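Local structure of putative prephenate dehydratase (Streptococcus mutans, 4LUB) at residues I5-P10 / N17-A22; A49-E54 / H62-Y67. The protein probably catalyses the decarboxylating dehydration of prephenate to 3-phenylpyruvate, the step that supplies phenylpyruvate for L-phenylalanine biosynthesis. All blocks are in the same frame, centred on the assembly; numbering follows the deposited sequence.

How the interactions relate
The two contacts show how two adjacent parallel strands of one sheet can carry helices, helix 14-22 resting on both strands and helix 62-70 meeting strand 48-55 through Val51, Pro52 and Val53. Interaction 1 comes first along the chain and closes before interaction 2 opens; their centres lie about 14 Å apart, both in the prephenate dehydratase part of the chain. The backbone hydrogen bond from Ile50 N to Ala6 O, at 2.8 Å, ties strands 4-8 and 48-55 directly. Ile50 also carries apolar contact between the two sites: its CD1 lies 3.5 Å from Ile5 CG2. Interaction 2 lies nearer the centre of the chain, and Glu54 and His62 of its segments also meet the second subunit.

Interaction 1: residues I5-P10 / N17-A22; sequences IAYLGP and NVALHA
Tyr7 and Ala19 meet through their beta carbons, with Tyr7 CB 4.0 Å from Ala19 CB, and the tyrosine shows how one residue can serve a helix, a turn and a neighbouring strand at once. Its CB faces the helix directly. From there the ring turns away to one side, because CG sits between the backbone N and the carbonyl carbon (chi1 65°); CG is already 4.5 Å from Ala19 CB, and the methyl approaches the ring obliquely. Further out, the ring edge turns to the end of its own segment: CE2 lies 3.9 Å from Pro10 O, which is in the ring plane; a cis peptide bond precedes Pro10. The ring also stacks with that of His16, while Leu28 and Pro30 of strand 27-31 touch the same side chain.

Two residues back, Ile5 shares this face of the strand, as the alternation of a strand requires, and its CG2 reaches Ala19 CB at 4.3 Å. One small methyl therefore sits against both strand residues, and the buried area, 86 Å² in all, is modest. Ala6 points away from the helix and touches Phe31 and Val46. On the helix itself, His21 ND1 donates to Asn17 O at 2.6 Å, adding a side-chain bond one turn back. Ser13 OG, in the link between strand and helix, is hydrogen-bonded to both Leu8 O and Pro10 O. Strand 4-8, helix 14-22 and the parallel strand 27-31 together form a beta-alpha-beta crossover, a recurring unit of the periplasmic-binding-protein-like folds to which this dehydratase family belongs.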
loop_
_atom_site.group_PDB
_atom_site.type_symbol
_atom_site.label_atom_id
_atom_site.label_comp_id
_atom_site.label_asym_id
_atom_site.label_seq_id
_atom_site.Cartn_x
_atom_site.Cartn_y
_atom_site.Cartn_z
ATOM N N ILE B 5 29.070 -8.804 2.309
ATOM C CA ILE B 5 27.760 -8.282 1.970
ATOM C C ILE B 5 26.750 -9.359 1.604
ATOM O O ILE B 5 27.016 -10.214 0.762
ATOM C CB ILE B 5 27.861 -7.291 0.807
ATOM C CG1 ILE B 5 28.246 -5.911 1.329
ATOM C CG2 ILE B 5 26.515 -7.085 0.172
ATOM C CD1 ILE B 5 29.701 -5.648 1.394
ATOM N N ALA B 6 25.597 -9.317 2.264
ATOM C CA ALA B 6 24.499 -10.229 1.966
ATOM C C ALA B 6 23.576 -9.648 0.902
ATOM O O ALA B 6 23.279 -8.449 0.914
ATOM C CB ALA B 6 23.705 -10.532 3.224
ATOM N N TYR B 7 23.110 -10.501 -0.004
ATOM C CA TYR B 7 22.167 -10.079 -1.031
ATOM C C TYR B 7 21.153 -11.186 -1.265
ATOM O O TYR B 7 21.365 -12.326 -0.850
ATOM C CB TYR B 7 22.879 -9.708 -2.339
ATOM C CG TYR B 7 23.592 -10.855 -3.033
ATOM C CD1 TYR B 7 24.911 -11.163 -2.731
ATOM C CD2 TYR B 7 22.942 -11.628 -3.987
ATOM C CE1 TYR B 7 25.571 -12.210 -3.360
ATOM C CE2 TYR B 7 23.591 -12.681 -4.624
ATOM C CZ TYR B 7 24.906 -12.966 -4.305
ATOM O OH TYR B 7 25.561 -14.002 -4.928
ATOM N N LEU B 8 20.043 -10.842 -1.905
ATOM C CA LEU B 8 19.027 -11.826 -2.221
ATOM C C LEU B 8 19.518 -12.682 -3.383
ATOM O O LEU B 8 19.714 -12.192 -4.500
ATOM C CB LEU B 8 17.698 -11.137 -2.554
ATOM C CG LEU B 8 16.560 -12.024 -3.063
ATOM C CD1 LEU B 8 16.140 -13.008 -1.988
ATOM C CD2 LEU B 8 15.373 -11.176 -3.478
ATOM N N GLY B 9 19.722 -13.964 -3.103
ATOM C CA GLY B 9 20.248 -14.895 -4.079
ATOM C C GLY B 9 19.175 -15.299 -5.068
ATOM O O GLY B 9 18.040 -14.832 -4.973
ATOM N N PRO B 10 19.521 -16.184 -6.015
ATOM C CA PRO B 10 20.851 -16.777 -6.182
ATOM C C PRO B 10 21.837 -15.861 -6.896
ATOM O O PRO B 10 21.496 -14.736 -7.265
ATOM C CB PRO B 10 20.568 -18.017 -7.034
ATOM C CG PRO B 10 19.381 -17.621 -7.831
ATOM C CD PRO B 10 18.525 -16.879 -6.849
ATOM N N ASN B 17 23.397 -8.255 -8.978
ATOM C CA ASN B 17 23.888 -7.169 -9.817
ATOM C C ASN B 17 23.955 -5.839 -9.068
ATOM O O ASN B 17 24.919 -5.088 -9.201
ATOM C CB ASN B 17 23.001 -7.027 -11.058
ATOM C CG ASN B 17 23.624 -6.152 -12.127
ATOM O OD1 ASN B 17 24.835 -5.912 -12.127
ATOM N ND2 ASN B 17 22.797 -5.666 -13.047
ATOM N N VAL B 18 22.947 -5.570 -8.245
ATOM C CA VAL B 18 22.905 -4.325 -7.480
ATOM C C VAL B 18 24.029 -4.267 -6.443
ATOM O O VAL B 18 24.680 -3.233 -6.272
ATOM C CB VAL B 18 21.534 -4.141 -6.786
ATOM C CG1 VAL B 18 21.528 -2.902 -5.902
ATOM C CG2 VAL B 18 20.421 -4.067 -7.832
ATOM N N ALA B 19 24.264 -5.388 -5.767
ATOM C CA ALA B 19 25.214 -5.428 -4.666
ATOM C C ALA B 19 26.647 -5.272 -5.180
ATOM O O ALA B 19 27.504 -4.702 -4.499
ATOM C CB ALA B 19 25.060 -6.732 -3.881
ATOM N N LEU B 20 26.891 -5.761 -6.392
ATOM C CA LEU B 20 28.185 -5.587 -7.066
ATOM C C LEU B 20 28.590 -4.126 -7.248
ATOM O O LEU B 20 29.761 -3.774 -7.118
ATOM C CB LEU B 20 28.158 -6.249 -8.447
ATOM C CG LEU B 20 28.252 -7.767 -8.574
ATOM C CD1 LEU B 20 27.582 -8.241 -9.856
ATOM C CD2 LEU B 20 29.719 -8.171 -8.562
ATOM N N HIS B 21 27.614 -3.282 -7.564
ATOM C CA HIS B 21 27.887 -1.884 -7.865
ATOM C C HIS B 21 28.129 -1.081 -6.589
ATOM O O HIS B 21 28.960 -0.169 -6.561
ATOM C CB HIS B 21 26.722 -1.300 -8.658
ATOM C CG HIS B 21 26.627 -1.835 -10.054
ATOM N ND1 HIS B 21 26.292 -3.145 -10.317
ATOM C CD2 HIS B 21 26.842 -1.253 -11.258
ATOM C CE1 HIS B 21 26.287 -3.344 -11.622
ATOM N NE2 HIS B 21 26.619 -2.211 -12.217
ATOM N N ALA B 22 27.408 -1.436 -5.530
ATOM C CA ALA B 22 27.527 -0.731 -4.263
ATOM C C ALA B 22 28.853 -1.076 -3.594
ATOM O O ALA B 22 29.473 -0.233 -2.942
ATOM C CB ALA B 22 26.356 -1.071 -3.357
#

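Interaction 2: residues A49-E54 / H62-Y67; sequences AIVPVE and HETFDY
Thr64 joins helix to strand with both branches of its side chain, a compact case of one residue combining a polar anchor with apolar packing. Its OG1 donates to Pro52 O at 2.9 Å, and the hydroxyl approaches almost end-on to the carbonyl, with a C=O...O angle of 164°. With OG1 beside the backbone N (chi1 -61°), CG2 is left to meet the valine methyls of the strand: Val51 CG2 at 3.8 Å and Val53 CG1 at 3.9 Å. The Val51 and Thr64 side chains lie alongside each other, pointing opposite ways, whereas Val53 is crossed at a slant. The next helix residue, Phe65, brings in a ring edge: CE2 lies 3.4 Å from Val53 O, near the ring plane, and 4.0 Å from Val53 CB.

A second shell surrounds these contacts. Ile34 of helix 34-42 also packs on Thr64, and the Phe65 ring meets that of Trp176 at a steep angle. Trp176 lies on strand 172-179, which bonds through its backbone to Val51 and Val53.

Farther along, Glu54 forms salt bridges through OE1 with Arg174 and Lys224, while its OE2 bonds to Tyr237 OH of the second subunit. The rings of the two His62 residues, one from each subunit, meet near the helix start, so the contact borders the dimer interface. The short axes are 7.8 Å apart at 102°, which sets the helix nearly square to the strand. Strand 48-55, its hairpin-like return in strand 59-60 and helix 62-70 thus place a helix across a bulged strand of the prephenate dehydratase sheet, the classic beta bulge at Val53 and Glu54 facing Arg174.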
loop_
_atom_site.group_PDB
_atom_site.type_symbol
_atom_site.label_atom_id
_atom_site.label_comp_id
_atom_site.label_asym_id
_atom_site.label_seq_id
_atom_site.Cartn_x
_atom_site.Cartn_y
_atom_site.Cartn_z
ATOM N N ALA B 49 23.313 -5.349 3.975
ATOM C CA ALA B 49 22.461 -6.270 3.245
ATOM C C ALA B 49 21.781 -5.514 2.113
ATOM O O ALA B 49 21.477 -4.329 2.251
ATOM C CB ALA B 49 21.443 -6.904 4.175
ATOM N N ILE B 50 21.582 -6.188 0.984
ATOM C CA ILE B 50 20.931 -5.582 -0.174
ATOM C C ILE B 50 19.670 -6.358 -0.526
ATOM O O ILE B 50 19.706 -7.572 -0.734
ATOM C CB ILE B 50 21.879 -5.500 -1.403
ATOM C CG1 ILE B 50 22.917 -4.401 -1.210
ATOM C CG2 ILE B 50 21.121 -5.037 -2.627
ATOM C CD1 ILE B 50 24.019 -4.711 -0.262
ATOM N N VAL B 51 18.550 -5.641 -0.549
ATOM C CA VAL B 51 17.244 -6.226 -0.823
ATOM C C VAL B 51 16.430 -5.344 -1.768
ATOM O O VAL B 51 16.574 -4.124 -1.760
ATOM C CB VAL B 51 16.424 -6.445 0.478
ATOM C CG1 VAL B 51 17.115 -7.446 1.407
ATOM C CG2 VAL B 51 16.138 -5.114 1.186
ATOM N N PRO B 52 15.579 -5.965 -2.601
ATOM C CA PRO B 52 14.579 -5.210 -3.364
ATOM C C PRO B 52 13.528 -4.648 -2.419
ATOM O O PRO B 52 13.147 -5.340 -1.468
ATOM C CB PRO B 52 13.978 -6.252 -4.307
ATOM C CG PRO B 52 14.184 -7.555 -3.609
ATOM C CD PRO B 52 15.447 -7.422 -2.797
ATOM N N VAL B 53 13.113 -3.396 -2.606
ATOM C CA VAL B 53 12.045 -2.871 -1.762
ATOM C C VAL B 53 10.782 -2.461 -2.522
ATOM O O VAL B 53 9.688 -2.548 -1.979
ATOM C CB VAL B 53 12.551 -1.677 -0.901
ATOM C CG1 VAL B 53 13.907 -2.006 -0.296
ATOM C CG2 VAL B 53 12.584 -0.363 -1.687
ATOM N N GLU B 54 10.920 -2.005 -3.760
ATOM C CA GLU B 54 9.752 -1.572 -4.513
ATOM C C GLU B 54 9.916 -1.708 -6.014
ATOM O O GLU B 54 10.957 -1.354 -6.550
ATOM C CB GLU B 54 9.414 -0.108 -4.192
ATOM C CG GLU B 54 8.184 0.401 -4.939
ATOM C CD GLU B 54 7.779 1.796 -4.532
ATOM O OE1 GLU B 54 8.389 2.333 -3.583
ATOM O OE2 GLU B 54 6.841 2.346 -5.149
ATOM N N HIS B 62 6.265 -6.405 0.388
ATOM C CA HIS B 62 5.720 -6.579 1.733
ATOM C C HIS B 62 6.735 -7.149 2.722
ATOM O O HIS B 62 6.904 -6.610 3.823
ATOM C CB HIS B 62 4.486 -7.480 1.695
ATOM C CG HIS B 62 3.358 -6.919 0.888
ATOM N ND1 HIS B 62 2.258 -7.668 0.538
ATOM C CD2 HIS B 62 3.163 -5.688 0.361
ATOM C CE1 HIS B 62 1.433 -6.923 -0.177
ATOM N NE2 HIS B 62 1.957 -5.718 -0.297
ATOM N N GLU B 63 7.370 -8.257 2.342
ATOM C CA GLU B 63 8.369 -8.913 3.188
ATOM C C GLU B 63 9.430 -7.954 3.727
ATOM O O GLU B 63 9.790 -8.018 4.903
ATOM C CB GLU B 63 9.060 -10.066 2.442
ATOM C CG GLU B 63 9.735 -11.043 3.412
ATOM C CD GLU B 63 10.513 -12.149 2.725
ATOM O OE1 GLU B 63 10.362 -12.324 1.493
ATOM O OE2 GLU B 63 11.281 -12.855 3.423
ATOM N N THR B 64 9.945 -7.091 2.859
ATOM C CA THR B 64 10.997 -6.155 3.250
ATOM C C THR B 64 10.527 -5.187 4.329
ATOM O O THR B 64 11.142 -5.073 5.389
ATOM C CB THR B 64 11.507 -5.337 2.043
ATOM O OG1 THR B 64 12.065 -6.224 1.068
ATOM C CG2 THR B 64 12.595 -4.377 2.482
ATOM N N PHE B 65 9.415 -4.511 4.068
ATOM C CA PHE B 65 8.894 -3.513 4.992
ATOM C C PHE B 65 8.328 -4.078 6.299
ATOM O O PHE B 65 8.497 -3.460 7.350
ATOM C CB PHE B 65 7.862 -2.652 4.269
ATOM C CG PHE B 65 8.483 -1.717 3.289
ATOM C CD1 PHE B 65 9.184 -0.608 3.730
ATOM C CD2 PHE B 65 8.439 -1.987 1.930
ATOM C CE1 PHE B 65 9.789 0.245 2.839
ATOM C CE2 PHE B 65 9.051 -1.137 1.024
ATOM C CZ PHE B 65 9.723 -0.015 1.480
ATOM N N ASP B 66 7.635 -5.215 6.247
ATOM C CA ASP B 66 7.176 -5.854 7.485
ATOM C C ASP B 66 8.341 -6.231 8.403
ATOM O O ASP B 66 8.300 -5.970 9.604
ATOM C CB ASP B 66 6.308 -7.094 7.203
ATOM C CG ASP B 66 5.073 -6.773 6.368
ATOM O OD1 ASP B 66 4.602 -5.616 6.417
ATOM O OD2 ASP B 66 4.555 -7.685 5.688
ATOM N N TYR B 67 9.357 -6.881 7.854
ATOM C CA TYR B 67 10.533 -7.221 8.651
ATOM C C TYR B 67 11.262 -5.989 9.208
ATOM O O TYR B 67 11.596 -5.949 10.390
ATOM C CB TYR B 67 11.512 -8.084 7.861
ATOM C CG TYR B 67 12.454 -8.790 8.805
ATOM C CD1 TYR B 67 12.088 -9.985 9.410
ATOM C CD2 TYR B 67 13.687 -8.242 9.126
ATOM C CE1 TYR B 67 12.935 -10.628 10.300
ATOM C CE2 TYR B 67 14.540 -8.877 10.011
ATOM C CZ TYR B 67 14.160 -10.065 10.593
ATOM O OH TYR B 67 15.006 -10.694 11.471
#